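Local structure of ribosomal silencing factor RsfS (Chromobacterium violaceum, 2ID1) at residues Phe34-Ala40 against Asp84-Met90; Ser74-Val78 against Val89-Val94. The protein probably acts as a ribosomal silencing factor that binds protein uL14 of the large subunit, blocks subunit joining and so represses translation. All blocks are in the same frame, centred on the assembly; numbering follows the deposited sequence.

Contact 1. Residues Phe34-Ala40 against Asp84-Met90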
loop_
_atom_site.group_PDB
_atom_site.type_symbol
_atom_site.label_atom_id
_atom_site.label_comp_id
_atom_site.label_asym_id
_atom_site.label_seq_id
_atom_site.Cartn_x
_atom_site.Cartn_y
_atom_site.Cartn_z
ATOM N N PHE A 34 9.687 9.820 -2.696
ATOM C CA PHE A 34 8.283 9.978 -3.071
ATOM C C PHE A 34 7.551 11.011 -2.205
ATOM O O PHE A 34 7.977 11.314 -1.094
ATOM C CB PHE A 34 7.564 8.627 -2.977
ATOM C CG PHE A 34 8.033 7.763 -1.837
ATOM C CD1 PHE A 34 8.959 6.746 -2.054
ATOM C CD2 PHE A 34 7.579 7.993 -0.541
ATOM C CE1 PHE A 34 9.438 5.983 -0.991
ATOM C CE2 PHE A 34 8.050 7.237 0.530
ATOM C CZ PHE A 34 8.979 6.227 0.307
ATOM N N GLN A 35 6.449 11.546 -2.720
ATOM C CA GLN A 35 5.680 12.551 -1.998
ATOM C C GLN A 35 4.546 11.973 -1.154
ATOM O O GLN A 35 4.362 12.349 0.009
ATOM C CB GLN A 35 5.103 13.582 -2.973
ATOM C CG GLN A 35 6.047 14.716 -3.366
ATOM C CD GLN A 35 7.320 14.227 -4.030
ATOM O OE1 GLN A 35 8.301 13.876 -3.356
ATOM N NE2 GLN A 35 7.313 14.190 -5.360
ATOM N N ARG A 36 3.775 11.065 -1.743
ATOM C CA ARG A 36 2.662 10.453 -1.035
ATOM C C ARG A 36 2.801 8.935 -0.958
ATOM O O ARG A 36 3.212 8.288 -1.917
ATOM C CB ARG A 36 1.351 10.827 -1.724
ATOM C CG ARG A 36 0.320 11.399 -0.774
ATOM C CD ARG A 36 0.054 12.891 -1.001
ATOM N NE ARG A 36 1.254 13.731 -0.990
ATOM C CZ ARG A 36 1.226 15.064 -0.969
ATOM N NH1 ARG A 36 0.059 15.701 -0.947
ATOM N NH2 ARG A 36 2.356 15.767 -0.995
HETATM N N MSE A 37 2.467 8.381 0.201
HETATM C CA MSE A 37 2.534 6.944 0.437
HETATM C C MSE A 37 1.176 6.453 0.900
HETATM O O MSE A 37 0.457 7.164 1.591
HETATM C CB MSE A 37 3.551 6.615 1.520
HETATM C CG MSE A 37 3.482 5.164 1.949
HETATM SE SE MSE A 37 4.879 4.620 3.160
HETATM C CE MSE A 37 6.332 4.375 1.873
ATOM N N ILE A 38 0.836 5.226 0.542
ATOM C CA ILE A 38 -0.450 4.664 0.929
ATOM C C ILE A 38 -0.252 3.261 1.484
ATOM O O ILE A 38 0.501 2.469 0.926
ATOM C CB ILE A 38 -1.396 4.589 -0.276
ATOM C CG1 ILE A 38 -1.550 5.974 -0.894
ATOM C CG2 ILE A 38 -2.738 4.032 0.152
ATOM C CD1 ILE A 38 -2.355 5.981 -2.155
ATOM N N VAL A 39 -0.930 2.954 2.580
ATOM C CA VAL A 39 -0.809 1.639 3.184
ATOM C C VAL A 39 -2.198 1.064 3.420
ATOM O O VAL A 39 -2.950 1.594 4.235
ATOM C CB VAL A 39 -0.091 1.709 4.542
ATOM C CG1 VAL A 39 -0.069 0.334 5.186
ATOM C CG2 VAL A 39 1.313 2.260 4.371
ATOM N N ALA A 40 -2.553 -0.002 2.708
ATOM C CA ALA A 40 -3.863 -0.615 2.901
ATOM C C ALA A 40 -3.674 -2.057 3.336
ATOM O O ALA A 40 -2.638 -2.667 3.069
ATOM C CB ALA A 40 -4.688 -0.536 1.617
ATOM N N ASP A 84 6.374 9.082 -7.728
ATOM C CA ASP A 84 6.286 10.030 -6.627
ATOM C C ASP A 84 5.277 9.548 -5.613
ATOM O O ASP A 84 5.136 10.133 -4.540
ATOM C CB ASP A 84 5.888 11.407 -7.137
ATOM C CG ASP A 84 6.577 11.754 -8.440
ATOM O OD1 ASP A 84 6.034 11.379 -9.510
ATOM O OD2 ASP A 84 7.669 12.375 -8.398
ATOM N N VAL A 85 4.559 8.490 -5.968
ATOM C CA VAL A 85 3.583 7.894 -5.074
ATOM C C VAL A 85 3.782 6.397 -5.093
ATOM O O VAL A 85 3.998 5.799 -6.145
ATOM C CB VAL A 85 2.134 8.205 -5.496
ATOM C CG1 VAL A 85 1.183 7.213 -4.849
ATOM C CG2 VAL A 85 1.760 9.605 -5.065
ATOM N N VAL A 86 3.704 5.788 -3.920
ATOM C CA VAL A 86 3.879 4.352 -3.817
ATOM C C VAL A 86 2.835 3.763 -2.883
ATOM O O VAL A 86 2.521 4.361 -1.858
ATOM C CB VAL A 86 5.292 4.019 -3.309
ATOM C CG1 VAL A 86 5.539 4.704 -1.984
ATOM C CG2 VAL A 86 5.449 2.518 -3.186
ATOM N N VAL A 87 2.299 2.599 -3.252
ATOM C CA VAL A 87 1.268 1.916 -2.458
ATOM C C VAL A 87 1.786 0.648 -1.799
ATOM O O VAL A 87 2.464 -0.157 -2.436
ATOM C CB VAL A 87 0.046 1.495 -3.315
ATOM C CG1 VAL A 87 -0.959 0.755 -2.453
ATOM C CG2 VAL A 87 -0.604 2.709 -3.944
ATOM N N HIS A 88 1.449 0.493 -0.520
ATOM C CA HIS A 88 1.814 -0.675 0.265
ATOM C C HIS A 88 0.557 -1.447 0.637
ATOM O O HIS A 88 -0.329 -0.918 1.314
ATOM C CB HIS A 88 2.516 -0.291 1.557
ATOM C CG HIS A 88 3.955 0.058 1.385
ATOM N ND1 HIS A 88 4.375 1.289 0.944
ATOM C CD2 HIS A 88 5.077 -0.670 1.600
ATOM C CE1 HIS A 88 5.695 1.311 0.896
ATOM N NE2 HIS A 88 6.145 0.133 1.288
ATOM N N VAL A 89 0.478 -2.696 0.184
ATOM C CA VAL A 89 -0.649 -3.566 0.496
ATOM C C VAL A 89 -0.035 -4.696 1.301
ATOM O O VAL A 89 0.871 -5.377 0.821
ATOM C CB VAL A 89 -1.280 -4.121 -0.769
ATOM C CG1 VAL A 89 -2.499 -4.934 -0.418
ATOM C CG2 VAL A 89 -1.642 -2.986 -1.695
HETATM N N MSE A 90 -0.502 -4.884 2.532
HETATM C CA MSE A 90 0.066 -5.931 3.369
HETATM C C MSE A 90 -0.917 -6.595 4.332
HETATM O O MSE A 90 -1.956 -6.031 4.665
HETATM C CB MSE A 90 1.258 -5.358 4.122
HETATM C CG MSE A 90 1.038 -3.949 4.661
HETATM SE SE MSE A 90 2.676 -3.098 5.371
HETATM C CE MSE A 90 2.443 -1.331 4.592
#

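Contact 2. Residues Ser74-Val78 against Val89-Val94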
loop_
_atom_site.group_PDB
_atom_site.type_symbol
_atom_site.label_atom_id
_atom_site.label_comp_id
_atom_site.label_asym_id
_atom_site.label_seq_id
_atom_site.Cartn_x
_atom_site.Cartn_y
_atom_site.Cartn_z
ATOM N N SER A 74 4.235 -13.923 -2.774
ATOM C CA SER A 74 3.745 -14.450 -1.498
ATOM C C SER A 74 2.445 -13.782 -1.042
ATOM O O SER A 74 1.632 -14.399 -0.350
ATOM C CB SER A 74 4.790 -14.239 -0.417
ATOM O OG SER A 74 4.803 -12.867 -0.032
ATOM N N GLY A 75 2.273 -12.513 -1.407
ATOM C CA GLY A 75 1.067 -11.791 -1.036
ATOM C C GLY A 75 1.009 -11.430 0.437
ATOM O O GLY A 75 -0.058 -11.406 1.052
ATOM N N GLU A 76 2.165 -11.132 1.007
ATOM C CA GLU A 76 2.217 -10.790 2.413
ATOM C C GLU A 76 2.472 -9.301 2.570
ATOM O O GLU A 76 1.872 -8.632 3.417
ATOM C CB GLU A 76 3.309 -11.616 3.081
ATOM C CG GLU A 76 3.247 -13.079 2.666
ATOM C CD GLU A 76 4.223 -13.932 3.422
ATOM O OE1 GLU A 76 5.429 -13.599 3.400
ATOM O OE2 GLU A 76 3.795 -14.937 4.036
ATOM N N TRP A 77 3.347 -8.789 1.721
ATOM C CA TRP A 77 3.705 -7.385 1.728
ATOM C C TRP A 77 4.080 -7.029 0.308
ATOM O O TRP A 77 5.213 -7.252 -0.114
ATOM C CB TRP A 77 4.890 -7.145 2.668
ATOM C CG TRP A 77 5.440 -5.766 2.625
ATOM C CD1 TRP A 77 5.040 -4.738 1.818
ATOM C CD2 TRP A 77 6.527 -5.263 3.400
ATOM N NE1 TRP A 77 5.813 -3.622 2.037
ATOM C CE2 TRP A 77 6.736 -3.909 3.007
ATOM C CE3 TRP A 77 7.351 -5.814 4.394
ATOM C CZ2 TRP A 77 7.728 -3.102 3.563
ATOM C CZ3 TRP A 77 8.348 -5.012 4.954
ATOM C CH2 TRP A 77 8.525 -3.665 4.535
ATOM N N VAL A 78 3.110 -6.494 -0.426
ATOM C CA VAL A 78 3.306 -6.091 -1.814
ATOM C C VAL A 78 3.500 -4.580 -1.879
ATOM O O VAL A 78 2.748 -3.820 -1.268
ATOM C CB VAL A 78 2.084 -6.467 -2.687
ATOM C CG1 VAL A 78 2.324 -6.052 -4.145
ATOM C CG2 VAL A 78 1.815 -7.964 -2.589
ATOM N N VAL A 89 0.478 -2.696 0.184
ATOM C CA VAL A 89 -0.649 -3.566 0.496
ATOM C C VAL A 89 -0.035 -4.696 1.301
ATOM O O VAL A 89 0.871 -5.377 0.821
ATOM C CB VAL A 89 -1.280 -4.121 -0.769
ATOM C CG1 VAL A 89 -2.499 -4.934 -0.418
ATOM C CG2 VAL A 89 -1.642 -2.986 -1.695
HETATM N N MSE A 90 -0.502 -4.884 2.532
HETATM C CA MSE A 90 0.066 -5.931 3.369
HETATM C C MSE A 90 -0.917 -6.595 4.332
HETATM O O MSE A 90 -1.956 -6.031 4.665
HETATM C CB MSE A 90 1.258 -5.358 4.122
HETATM C CG MSE A 90 1.038 -3.949 4.661
HETATM SE SE MSE A 90 2.676 -3.098 5.371
HETATM C CE MSE A 90 2.443 -1.331 4.592
ATOM N N LEU A 91 -0.604 -7.820 4.747
ATOM C CA LEU A 91 -1.453 -8.553 5.686
ATOM C C LEU A 91 -1.442 -7.865 7.039
ATOM O O LEU A 91 -0.422 -7.314 7.455
ATOM C CB LEU A 91 -0.935 -9.958 5.868
ATOM C CG LEU A 91 -1.175 -10.911 4.712
ATOM C CD1 LEU A 91 -0.181 -12.046 4.788
ATOM C CD2 LEU A 91 -2.595 -11.420 4.775
ATOM N N PRO A 92 -2.560 -7.935 7.771
ATOM C CA PRO A 92 -2.684 -7.304 9.092
ATOM C C PRO A 92 -1.500 -7.575 10.029
ATOM O O PRO A 92 -0.929 -6.638 10.611
ATOM C CB PRO A 92 -3.997 -7.875 9.626
ATOM C CG PRO A 92 -4.079 -9.216 8.954
ATOM C CD PRO A 92 -3.654 -8.896 7.553
ATOM N N ALA A 93 -1.134 -8.854 10.171
ATOM C CA ALA A 93 -0.004 -9.258 11.021
ATOM C C ALA A 93 1.307 -8.675 10.493
ATOM O O ALA A 93 2.207 -8.355 11.268
ATOM C CB ALA A 93 0.093 -10.782 11.085
ATOM N N VAL A 94 1.409 -8.543 9.174
ATOM C CA VAL A 94 2.605 -7.991 8.574
ATOM C C VAL A 94 2.665 -6.491 8.807
ATOM O O VAL A 94 3.681 -5.969 9.273
ATOM C CB VAL A 94 2.666 -8.273 7.071
ATOM C CG1 VAL A 94 3.930 -7.659 6.472
ATOM C CG2 VAL A 94 2.655 -9.772 6.841
#

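Contact 1. Residues Phe34-Ala40 against Asp84-Met90
Phe-34 lays one face of its ring over Val-86, a CH-pi contact with CG1 3.9 Å from the ring centroid, just where two parallel strands come together in the middle of the four-stranded mixed sheet of this RsfS-family alpha-beta fold. Strands 36-40 and 85-90 run 14° apart, their axes 4.6 Å from each other at closest approach. The ladder begins at Asp-84 O, which takes two bonds, from Gln-35 N (2.7 Å) and Arg-36 N (3.2 Å). From there the bonds alternate in the usual parallel way: the even-numbered residues Arg-36, Ile-38 and Ala-40 bond to residues on both sides of their partners Val-85, Val-87 and Val-89, the shortest link being His-88 N to Ile-38 O at 2.6 Å.

Side chains then sort by face. Ile-38, Ala-40, Val-85, Val-87 and Val-89 form an aliphatic surface, with helix 3-16 covering Ile-38 and Val-85 and helix 45-61 covering Val-87 and Val-89; Arg-36 starts on this face too, but its guanidinium reaches away to a salt bridge with Asp-26 on the neighbouring strand. Met-37, Val-39, Val-86 and His-88 occupy the other face, with Ile-100 of helix 100-103 against His-88. There the selenomethionine Met-37 reaches across the strand gap, its SE lying obliquely 4.6 Å from the centroid of the His-88 ring.

Contact 2. Residues Ser74-Val78 against Val89-Val94
The selenium of selenomethionine Met-90 lies 4.5 Å from the centroid of the five-membered ring of Trp-77, 7° off its normal, a Met-aromatic contact between neighbouring strands of a beta hairpin (77-82 and 85-90), at the end far from its turn. Trp-77 and Met-90 form a non-hydrogen-bonded antiparallel pair, CA atoms 4.2 Å apart; as direct cross-strand partners, their side chains share a face. On that face the indole also adjoins His-88 and Tyr-98, while Ile-100 touches both Trp-77 and Met-90.

Next along, Val-78 and Val-89 form the hydrogen-bonded pair, joined by Val-78 N to Val-89 O (2.8 Å) and Val-89 N to Val-78 O (2.9 Å). Their side chains point to the opposite face, where both pack on Val-48 of helix 45-61. Beyond Met-90 the strand gives way to helix 92-98, with Leu-91 at the N-cap position. Even so, the hydrogen bonding carries on one step: Leu-91 N donates to Glu-76 O at 2.9 Å, tying the helix start to the loop before the hairpin. Val-94, in the first turn of that helix, turns back toward this loop and strand, its CG1 4.0 Å from Trp-77 CB.

How the contacts relate
The centres of contacts 1 and 2 lie 13 Å apart, and both depend on strand 85-90, with Val-89 and Met-90 belonging to each. That strand is internal to the sheet: contact 1 gives it a parallel neighbour in 36-41, contact 2 an antiparallel one in 77-82. Along the chain the segments alternate, 34-40, 74-78, 84-90 and 89-94, so the later hairpin slots its second strand between its first and the early strand 36-41, giving the order 1-2-4-3. The two contacts touch where His-88 CD2 comes 3.1 Å from Trp-77 NE1. Contact 1 thus joins parts of the RsfS family region far apart in sequence, and contact 2 adds the hairpin's edge strand to the same sheet.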